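Local coordinates for protein geranylgeranyl pyrophosphate synthase (Corynebacterium glutamicum, PDB 3LK5) that probably condenses small isoprenyl diphosphates head to tail, with magnesium as cofactor, into longer prenyl diphosphates of isoprenoid biosynthesis, at residues P67-A72 with R362-R367; E98-C103 with A217-A222; D275-G280 with E315-I320. All coordinates share one frame; numbering follows the deposited sequence.

Interaction 1: residues P67-A72 with R362-R367; sequences PLYAWA and RALAIR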
loop_
_atom_site.group_PDB
_atom_site.type_symbol
_atom_site.label_atom_id
_atom_site.label_comp_id
_atom_site.label_asym_id
_atom_site.label_seq_id
_atom_site.Cartn_x
_atom_site.Cartn_y
_atom_site.Cartn_z
ATOM N N PRO A 67 -12.759 -12.787 -3.928
ATOM C CA PRO A 67 -13.102 -13.630 -2.781
ATOM C C PRO A 67 -13.863 -14.867 -3.203
ATOM O O PRO A 67 -13.690 -15.931 -2.623
ATOM C CB PRO A 67 -14.057 -12.745 -1.944
ATOM C CG PRO A 67 -13.690 -11.350 -2.297
ATOM C CD PRO A 67 -13.238 -11.405 -3.760
ATOM N N LEU A 68 -14.700 -14.740 -4.219
ATOM C CA LEU A 68 -15.430 -15.937 -4.703
ATOM C C LEU A 68 -14.487 -17.051 -5.196
ATOM O O LEU A 68 -14.663 -18.225 -4.880
ATOM C CB LEU A 68 -16.390 -15.520 -5.818
ATOM C CG LEU A 68 -17.341 -16.613 -6.354
ATOM C CD1 LEU A 68 -18.092 -17.455 -5.262
ATOM C CD2 LEU A 68 -18.319 -15.928 -7.311
ATOM N N TYR A 69 -13.450 -16.674 -5.944
ATOM C CA TYR A 69 -12.455 -17.641 -6.382
ATOM C C TYR A 69 -11.612 -18.187 -5.246
ATOM O O TYR A 69 -11.289 -19.366 -5.263
ATOM C CB TYR A 69 -11.573 -17.094 -7.532
ATOM C CG TYR A 69 -12.183 -17.349 -8.900
ATOM C CD1 TYR A 69 -12.488 -16.298 -9.745
ATOM C CD2 TYR A 69 -12.442 -18.667 -9.337
ATOM C CE1 TYR A 69 -13.038 -16.528 -11.009
ATOM C CE2 TYR A 69 -12.973 -18.909 -10.579
ATOM C CZ TYR A 69 -13.256 -17.837 -11.417
ATOM O OH TYR A 69 -13.778 -18.083 -12.673
ATOM N N ALA A 70 -11.239 -17.353 -4.264
ATOM C CA ALA A 70 -10.536 -17.868 -3.105
ATOM C C ALA A 70 -11.384 -18.935 -2.375
ATOM O O ALA A 70 -10.888 -20.001 -1.983
ATOM C CB ALA A 70 -10.157 -16.712 -2.141
ATOM N N TRP A 71 -12.665 -18.621 -2.182
ATOM C CA TRP A 71 -13.579 -19.560 -1.553
ATOM C C TRP A 71 -13.714 -20.865 -2.342
ATOM O O TRP A 71 -13.678 -21.937 -1.771
ATOM C CB TRP A 71 -14.946 -18.875 -1.342
ATOM C CG TRP A 71 -16.025 -19.744 -0.716
ATOM C CD1 TRP A 71 -17.254 -20.024 -1.269
ATOM C CD2 TRP A 71 -16.012 -20.376 0.571
ATOM N NE1 TRP A 71 -17.979 -20.825 -0.424
ATOM C CE2 TRP A 71 -17.254 -21.048 0.716
ATOM C CE3 TRP A 71 -15.079 -20.448 1.614
ATOM C CZ2 TRP A 71 -17.572 -21.807 1.852
ATOM C CZ3 TRP A 71 -15.391 -21.198 2.752
ATOM C CH2 TRP A 71 -16.642 -21.868 2.855
ATOM N N ALA A 72 -13.823 -20.752 -3.653
ATOM C CA ALA A 72 -13.901 -21.927 -4.526
ATOM C C ALA A 72 -12.640 -22.755 -4.441
ATOM O O ALA A 72 -12.711 -23.986 -4.473
ATOM C CB ALA A 72 -14.145 -21.492 -5.958
ATOM N N ARG A 362 -16.884 -24.302 -13.513
ATOM C CA ARG A 362 -17.238 -24.234 -14.948
ATOM C C ARG A 362 -18.187 -23.084 -15.232
ATOM O O ARG A 362 -17.984 -22.306 -16.172
ATOM C CB ARG A 362 -17.847 -25.567 -15.421
ATOM C CG ARG A 362 -16.863 -26.745 -15.369
ATOM C CD ARG A 362 -17.545 -28.068 -15.834
ATOM N NE ARG A 362 -18.144 -27.897 -17.169
ATOM C CZ ARG A 362 -17.486 -28.069 -18.320
ATOM N NH1 ARG A 362 -16.203 -28.441 -18.313
ATOM N NH2 ARG A 362 -18.112 -27.877 -19.484
ATOM N N ALA A 363 -19.230 -22.973 -14.417
ATOM C CA ALA A 363 -20.202 -21.890 -14.577
ATOM C C ALA A 363 -19.582 -20.506 -14.419
ATOM O O ALA A 363 -19.909 -19.581 -15.184
ATOM C CB ALA A 363 -21.388 -22.071 -13.597
ATOM N N LEU A 364 -18.697 -20.351 -13.427
ATOM C CA LEU A 364 -18.012 -19.077 -13.232
ATOM C C LEU A 364 -17.168 -18.674 -14.431
ATOM O O LEU A 364 -17.130 -17.501 -14.805
ATOM C CB LEU A 364 -17.107 -19.119 -12.006
ATOM C CG LEU A 364 -17.574 -18.502 -10.709
ATOM C CD1 LEU A 364 -16.459 -18.707 -9.713
ATOM C CD2 LEU A 364 -17.861 -17.002 -10.870
ATOM N N ALA A 365 -16.508 -19.655 -15.031
ATOM C CA ALA A 365 -15.660 -19.424 -16.192
ATOM C C ALA A 365 -16.520 -18.984 -17.367
ATOM O O ALA A 365 -16.191 -18.025 -18.064
ATOM C CB ALA A 365 -14.879 -20.738 -16.563
ATOM N N ILE A 366 -17.627 -19.687 -17.565
ATOM C CA ILE A 366 -18.519 -19.386 -18.680
ATOM C C ILE A 366 -19.160 -18.003 -18.549
ATOM O O ILE A 366 -19.168 -17.242 -19.517
ATOM C CB ILE A 366 -19.506 -20.564 -18.918
ATOM C CG1 ILE A 366 -18.699 -21.774 -19.434
ATOM C CG2 ILE A 366 -20.616 -20.151 -19.873
ATOM C CD1 ILE A 366 -19.342 -23.169 -19.178
ATOM N N ARG A 367 -19.638 -17.660 -17.349
ATOM C CA ARG A 367 -20.078 -16.286 -17.084
ATOM C C ARG A 367 -18.954 -15.263 -17.355
ATOM O O ARG A 367 -19.215 -14.249 -17.998
ATOM C CB ARG A 367 -20.630 -16.114 -15.651
ATOM C CG ARG A 367 -21.791 -17.043 -15.292
ATOM C CD ARG A 367 -22.766 -16.397 -14.291
ATOM N NE ARG A 367 -23.409 -17.371 -13.411
ATOM C CZ ARG A 367 -24.140 -18.403 -13.822
ATOM N NH1 ARG A 367 -24.323 -18.627 -15.115
ATOM N NH2 ARG A 367 -24.677 -19.223 -12.929
#

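Interaction 2: residues E98-C103 with A217-A222; sequences EFIQAC and AAYTIA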
loop_
_atom_site.group_PDB
_atom_site.type_symbol
_atom_site.label_atom_id
_atom_site.label_comp_id
_atom_site.label_asym_id
_atom_site.label_seq_id
_atom_site.Cartn_x
_atom_site.Cartn_y
_atom_site.Cartn_z
ATOM N N GLU A 98 -10.953 -7.908 -1.285
ATOM C CA GLU A 98 -11.674 -6.684 -1.665
ATOM C C GLU A 98 -10.920 -5.404 -1.289
ATOM O O GLU A 98 -11.068 -4.372 -1.957
ATOM C CB GLU A 98 -13.052 -6.641 -1.004
ATOM C CG GLU A 98 -13.978 -7.697 -1.593
ATOM C CD GLU A 98 -14.115 -7.514 -3.138
ATOM O OE1 GLU A 98 -14.535 -6.427 -3.610
ATOM O OE2 GLU A 98 -13.729 -8.412 -3.879
ATOM N N PHE A 99 -10.145 -5.454 -0.207
ATOM C CA PHE A 99 -9.338 -4.259 0.123
ATOM C C PHE A 99 -8.181 -4.038 -0.845
ATOM O O PHE A 99 -7.829 -2.894 -1.153
ATOM C CB PHE A 99 -8.854 -4.324 1.569
ATOM C CG PHE A 99 -9.868 -3.896 2.564
ATOM C CD1 PHE A 99 -10.366 -2.594 2.556
ATOM C CD2 PHE A 99 -10.285 -4.770 3.553
ATOM C CE1 PHE A 99 -11.280 -2.167 3.519
ATOM C CE2 PHE A 99 -11.198 -4.358 4.519
ATOM C CZ PHE A 99 -11.699 -3.038 4.484
ATOM N N ILE A 100 -7.579 -5.122 -1.324
ATOM C CA ILE A 100 -6.552 -4.998 -2.361
ATOM C C ILE A 100 -7.209 -4.367 -3.567
ATOM O O ILE A 100 -6.667 -3.422 -4.154
ATOM C CB ILE A 100 -5.942 -6.346 -2.751
ATOM C CG1 ILE A 100 -5.297 -6.972 -1.511
ATOM C CG2 ILE A 100 -4.849 -6.138 -3.866
ATOM C CD1 ILE A 100 -4.579 -8.295 -1.809
ATOM N N GLN A 101 -8.383 -4.885 -3.932
ATOM C CA GLN A 101 -9.055 -4.351 -5.125
ATOM C C GLN A 101 -9.478 -2.898 -4.946
ATOM O O GLN A 101 -9.458 -2.122 -5.921
ATOM C CB GLN A 101 -10.268 -5.237 -5.469
ATOM C CG GLN A 101 -11.163 -4.710 -6.605
ATOM C CD GLN A 101 -10.542 -4.780 -7.990
ATOM O OE1 GLN A 101 -9.325 -4.999 -8.183
ATOM N NE2 GLN A 101 -11.397 -4.578 -8.992
ATOM N N ALA A 102 -9.916 -2.538 -3.736
ATOM C CA ALA A 102 -10.277 -1.148 -3.482
ATOM C C ALA A 102 -9.064 -0.254 -3.740
ATOM O O ALA A 102 -9.192 0.794 -4.396
ATOM C CB ALA A 102 -10.792 -0.948 -2.086
ATOM N N CYS A 103 -7.891 -0.645 -3.222
ATOM C CA CYS A 103 -6.675 0.160 -3.459
ATOM C C CYS A 103 -6.386 0.248 -4.951
ATOM O O CYS A 103 -6.089 1.325 -5.470
ATOM C CB CYS A 103 -5.452 -0.439 -2.754
ATOM S SG CYS A 103 -3.920 0.570 -3.004
ATOM N N ALA A 217 -4.945 -12.087 -14.956
ATOM C CA ALA A 217 -5.213 -13.501 -14.719
ATOM C C ALA A 217 -4.669 -13.951 -13.330
ATOM O O ALA A 217 -5.357 -14.640 -12.580
ATOM C CB ALA A 217 -4.621 -14.375 -15.806
ATOM N N ALA A 218 -3.421 -13.602 -13.044
ATOM C CA ALA A 218 -2.792 -13.946 -11.756
ATOM C C ALA A 218 -3.596 -13.319 -10.629
ATOM O O ALA A 218 -3.987 -13.968 -9.670
ATOM C CB ALA A 218 -1.326 -13.399 -11.703
ATOM N N TYR A 219 -3.921 -12.055 -10.815
ATOM C CA TYR A 219 -4.524 -11.263 -9.766
ATOM C C TYR A 219 -5.974 -11.665 -9.468
ATOM O O TYR A 219 -6.402 -11.712 -8.317
ATOM C CB TYR A 219 -4.469 -9.797 -10.217
ATOM C CG TYR A 219 -5.241 -8.868 -9.331
ATOM C CD1 TYR A 219 -5.025 -8.873 -7.934
ATOM C CD2 TYR A 219 -6.143 -7.952 -9.871
ATOM C CE1 TYR A 219 -5.722 -8.012 -7.113
ATOM C CE2 TYR A 219 -6.831 -7.058 -9.077
ATOM C CZ TYR A 219 -6.609 -7.096 -7.693
ATOM O OH TYR A 219 -7.301 -6.262 -6.875
ATOM N N THR A 220 -6.728 -11.974 -10.514
ATOM C CA THR A 220 -8.186 -12.047 -10.367
ATOM C C THR A 220 -8.678 -13.459 -10.141
ATOM O O THR A 220 -9.690 -13.665 -9.450
ATOM C CB THR A 220 -8.872 -11.415 -11.614
ATOM O OG1 THR A 220 -8.441 -10.050 -11.722
ATOM C CG2 THR A 220 -10.431 -11.508 -11.548
ATOM N N ILE A 221 -7.966 -14.422 -10.720
ATOM C CA ILE A 221 -8.421 -15.785 -10.673
ATOM C C ILE A 221 -7.406 -16.773 -10.159
ATOM O O ILE A 221 -7.698 -17.529 -9.214
ATOM C CB ILE A 221 -8.927 -16.281 -12.112
ATOM C CG1 ILE A 221 -9.918 -15.266 -12.679
ATOM C CG2 ILE A 221 -9.533 -17.726 -11.964
ATOM C CD1 ILE A 221 -10.864 -15.856 -13.859
ATOM N N ALA A 222 -6.223 -16.811 -10.776
ATOM C CA ALA A 222 -5.273 -17.867 -10.410
ATOM C C ALA A 222 -4.772 -17.763 -8.975
ATOM O O ALA A 222 -4.793 -18.751 -8.234
ATOM C CB ALA A 222 -4.064 -17.924 -11.385
#

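Interaction 3: residues D275-G280 with E315-I320; sequences DDIREG and EDIAVI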
loop_
_atom_site.group_PDB
_atom_site.type_symbol
_atom_site.label_atom_id
_atom_site.label_comp_id
_atom_site.label_asym_id
_atom_site.label_seq_id
_atom_site.Cartn_x
_atom_site.Cartn_y
_atom_site.Cartn_z
ATOM N N ASP A 275 -15.576 3.517 -23.934
ATOM C CA ASP A 275 -14.712 4.116 -22.930
ATOM C C ASP A 275 -13.249 3.749 -23.092
ATOM O O ASP A 275 -12.370 4.584 -22.886
ATOM C CB ASP A 275 -15.179 3.663 -21.553
ATOM C CG ASP A 275 -14.680 4.556 -20.461
ATOM O OD1 ASP A 275 -15.016 5.758 -20.507
ATOM O OD2 ASP A 275 -13.974 4.042 -19.565
ATOM N N ASP A 276 -12.986 2.493 -23.464
ATOM C CA ASP A 276 -11.604 2.024 -23.650
ATOM C C ASP A 276 -10.894 2.732 -24.799
ATOM O O ASP A 276 -9.665 2.816 -24.795
ATOM C CB ASP A 276 -11.542 0.508 -23.889
ATOM C CG ASP A 276 -11.653 -0.303 -22.601
ATOM O OD1 ASP A 276 -11.731 0.286 -21.502
ATOM O OD2 ASP A 276 -11.643 -1.542 -22.674
ATOM N N ILE A 277 -11.661 3.206 -25.780
ATOM C CA ILE A 277 -11.087 4.002 -26.884
ATOM C C ILE A 277 -10.696 5.394 -26.351
ATOM O O ILE A 277 -9.548 5.829 -26.507
ATOM C CB ILE A 277 -12.048 4.147 -28.084
ATOM C CG1 ILE A 277 -12.434 2.791 -28.702
ATOM C CG2 ILE A 277 -11.436 5.042 -29.167
ATOM C CD1 ILE A 277 -11.274 1.907 -29.087
ATOM N N ARG A 278 -11.669 6.055 -25.706
ATOM C CA ARG A 278 -11.481 7.366 -25.078
ATOM C C ARG A 278 -10.321 7.401 -24.099
ATOM O O ARG A 278 -9.625 8.402 -24.031
ATOM C CB ARG A 278 -12.775 7.844 -24.396
ATOM C CG ARG A 278 -12.716 9.291 -23.884
ATOM C CD ARG A 278 -13.667 9.517 -22.710
ATOM N NE ARG A 278 -13.441 8.540 -21.645
ATOM C CZ ARG A 278 -12.578 8.692 -20.638
ATOM N NH1 ARG A 278 -11.859 9.807 -20.524
ATOM N NH2 ARG A 278 -12.438 7.728 -19.730
ATOM N N GLU A 279 -10.108 6.302 -23.371
ATOM C CA GLU A 279 -9.076 6.208 -22.341
ATOM C C GLU A 279 -7.721 5.764 -22.912
ATOM O O GLU A 279 -6.717 5.801 -22.213
ATOM C CB GLU A 279 -9.535 5.219 -21.254
ATOM C CG GLU A 279 -8.917 5.385 -19.868
ATOM C CD GLU A 279 -9.959 5.672 -18.780
ATOM O OE1 GLU A 279 -11.030 5.016 -18.781
ATOM O OE2 GLU A 279 -9.697 6.550 -17.924
ATOM N N GLY A 280 -7.685 5.320 -24.168
ATOM C CA GLY A 280 -6.432 4.823 -24.763
ATOM C C GLY A 280 -5.839 3.537 -24.201
ATOM O O GLY A 280 -4.608 3.388 -24.154
ATOM N N GLU A 315 -19.519 10.118 -31.604
ATOM C CA GLU A 315 -19.344 9.997 -33.053
ATOM C C GLU A 315 -17.899 9.621 -33.451
ATOM O O GLU A 315 -17.687 8.652 -34.196
ATOM C CB GLU A 315 -19.799 11.297 -33.755
ATOM C CG GLU A 315 -21.260 11.743 -33.475
ATOM C CD GLU A 315 -21.503 12.384 -32.072
ATOM O OE1 GLU A 315 -20.542 12.580 -31.276
ATOM O OE2 GLU A 315 -22.688 12.679 -31.773
ATOM N N ASP A 316 -16.919 10.368 -32.944
ATOM C CA ASP A 316 -15.486 10.066 -33.138
ATOM C C ASP A 316 -15.091 8.685 -32.590
ATOM O O ASP A 316 -14.309 7.955 -33.202
ATOM C CB ASP A 316 -14.606 11.111 -32.432
ATOM C CG ASP A 316 -14.627 12.469 -33.118
ATOM O OD1 ASP A 316 -15.436 12.683 -34.038
ATOM O OD2 ASP A 316 -13.823 13.339 -32.722
ATOM N N ILE A 317 -15.599 8.354 -31.409
ATOM C CA ILE A 317 -15.330 7.042 -30.807
ATOM C C ILE A 317 -15.851 5.903 -31.706
ATOM O O ILE A 317 -15.157 4.882 -31.929
ATOM C CB ILE A 317 -15.970 6.945 -29.408
ATOM C CG1 ILE A 317 -15.295 7.924 -28.451
ATOM C CG2 ILE A 317 -15.892 5.495 -28.856
ATOM C CD1 ILE A 317 -13.938 7.501 -27.994
ATOM N N ALA A 318 -17.070 6.087 -32.214
ATOM C CA ALA A 318 -17.725 5.086 -33.048
ATOM C C ALA A 318 -16.962 4.852 -34.364
ATOM O O ALA A 318 -16.832 3.708 -34.841
ATOM C CB ALA A 318 -19.188 5.490 -33.338
ATOM N N VAL A 319 -16.474 5.940 -34.957
ATOM C CA VAL A 319 -15.736 5.867 -36.222
ATOM C C VAL A 319 -14.443 5.055 -36.032
ATOM O O VAL A 319 -14.129 4.198 -36.854
ATOM C CB VAL A 319 -15.492 7.302 -36.828
ATOM C CG1 VAL A 319 -14.364 7.301 -37.851
ATOM C CG2 VAL A 319 -16.789 7.842 -37.416
ATOM N N ILE A 320 -13.721 5.293 -34.940
ATOM C CA ILE A 320 -12.512 4.511 -34.642
ATOM C C ILE A 320 -12.912 3.036 -34.417
ATOM O O ILE A 320 -12.233 2.100 -34.870
ATOM C CB ILE A 320 -11.813 4.987 -33.344
ATOM C CG1 ILE A 320 -11.337 6.463 -33.422
ATOM C CG2 ILE A 320 -10.682 4.030 -32.917
ATOM C CD1 ILE A 320 -10.515 6.839 -34.620
#

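Interaction 1: residues P67-A72 with R362-R367
L364 reaches across from 362-367 to L68 and Y69 of 67-72, and its side chain carries nearly the whole contact. It is the first residue of its helix segment to touch the other side, and its branches divide the work. CB meets the phenol oxygen first, 3.5 Å from Y69 OH. Further out, CD1 lies over one face of the Y69 ring, 3.9 Å from the ring centroid and 25° off the normal; this is a CH-pi contact displaced toward the rim, where the methyl comes within 3.6 Å of Y69 CE2. CD2 turns to L68, and its 3.7 Å approach to L68 CD2 brings the two leucines tip to tip. With chi2 at -180°, CD1 continues the line of the chain away from L364 CA, which carries it out to the ring. The chi1 of -100° is off a staggered position, probably at some torsional cost. One residue on, A365 adds little: its backbone N is 3.9 Å from Y69 OH, with no hydrogen bond between them. The phenol has a polar partner elsewhere, because Y69 OH is hydrogen-bonded to Y245 OH on helix 236-263. Van der Waals and CH-pi contact, without a hydrogen bond, join the two segments, and the one hydroxyl buried at the interface is satisfied by a third helix. The short segments run nearly antiparallel, with axes 12.2 Å apart, a distance spanned by long side chains from both helices. Around this pair, helix 205-231 packs on Y69 through P224 and L225, helix 21-43 touches L68 through F21, and the loop residues L16 and L18 lie against L68 and L364; the contact thus fastens the C-terminal helix 355-369 to helix 65-78 inside the all-helical bundle.

Interaction 2: residues E98-C103 with A217-A222
Y219 and Q101 are joined by the one hydrogen bond between the segments: Y219 OH donates to Q101 OE1 over 2.7 Å. The oxygen sits at the ring edge, near the ring plane. At the acceptor, the C=O...donor angle is 137° and the hydroxyl is tilted 18° from the carbonyl plane. The two side chains cross at about a right angle. Q101 has CG anti to the backbone N and then bends at chi2 (71°), which turns OE1 back toward the hydroxyl, so the amide meets the edge of the phenol. The hydroxyl also lies 3.1 Å from Q101 CA, close to the backbone of the same residue.

Apolar contact is supplied by I100, whose CG2 lies 3.8 Å from Y219 CE1 as the two side chains pass alongside, pointing opposite ways. W180 and M183 of helix 170-199 also pack on I100, and R66 touches both Q101 and Y219.

A glycerol molecule lies about 3 Å from the Q101 side chain; the side chain of D108, which binds magnesium though no metal is bound in this chain, is about 7 Å away. This hydrogen bond between core helices, beside the aspartate-rich motif, fits the wall of the central active-site cavity of an all-alpha trans-prenyltransferase.

Interaction 3: residues D275-G280 with E315-I320
I317 of helix 314-326 lays its side chain against I277 and R278, and can be traced outward from its backbone. From CB the chain divides. One branch, the methyl CG2, is anti to the backbone N and meets the base of I277, 4.1 Å from I277 CB. The other, CG1, turns beside the backbone N and extends to the tip, with chi2 at -75° bringing CD1 round onto the helical turn opposite. That terminal methyl has the most neighbours: it is 3.5 Å from R278 N, 3.7 Å from I277 CG2 and 3.8 Å from R278 CB. It therefore lies against both backbone and side-chain roots of 275-280, while the two isoleucines run side by side with their tips directed oppositely. I277 CG2 serves a second residue as well, meeting I320 CG2 at 4.0 Å one helical turn beyond I317. T321 and I324 of the same helix also pack on I277, and V311 lies against I317.

Only the root of R278 takes part. The rest of the side chain leads away, bends at chi3, and returns along its own segment, where NH2 forms salt bridges with D275 OD1 at 3.3 Å and with E279 OE1 at 3.2 Å; the hydrogen bonds of NE and NH2 to D275 OD1 are weak. G280 then closes the turn at positive phi in a Schellman motif. The R278 side chain is about 7 Å from that of D112, a magnesium-binding residue, though this chain holds no metal.

Apolar and charged groups are kept apart here: branched aliphatic groups hold the segments together by dispersion and exclusion of water, with no hydrogen bond between them. D275, R278 and E279 form their own salt-bridge network, and the arginine probably eases the repulsion between the close acceptors D275 OD2 and E279 OE1 near D112.

How the interactions relate
Interactions 1 and 2 are neighbours, their centres 13 Å apart, and they touch: Y69 of interaction 1 packs on I221 of interaction 2, and P67 on E98. Helices 65-78 and 87-111, which follow each other in the chain, supply one segment to each. Interaction 3 stands apart, with centres about 31 Å from interaction 1 and 27 Å from interaction 2. In sequence, interaction 1 spans the other two, pairing an early helix with the last one, while interaction 2 is complete before interaction 3 begins. Interactions 1 and 2 thus join helices distant in sequence in the bundle, whereas interaction 3 lies at its periphery, near the magnesium-binding D112.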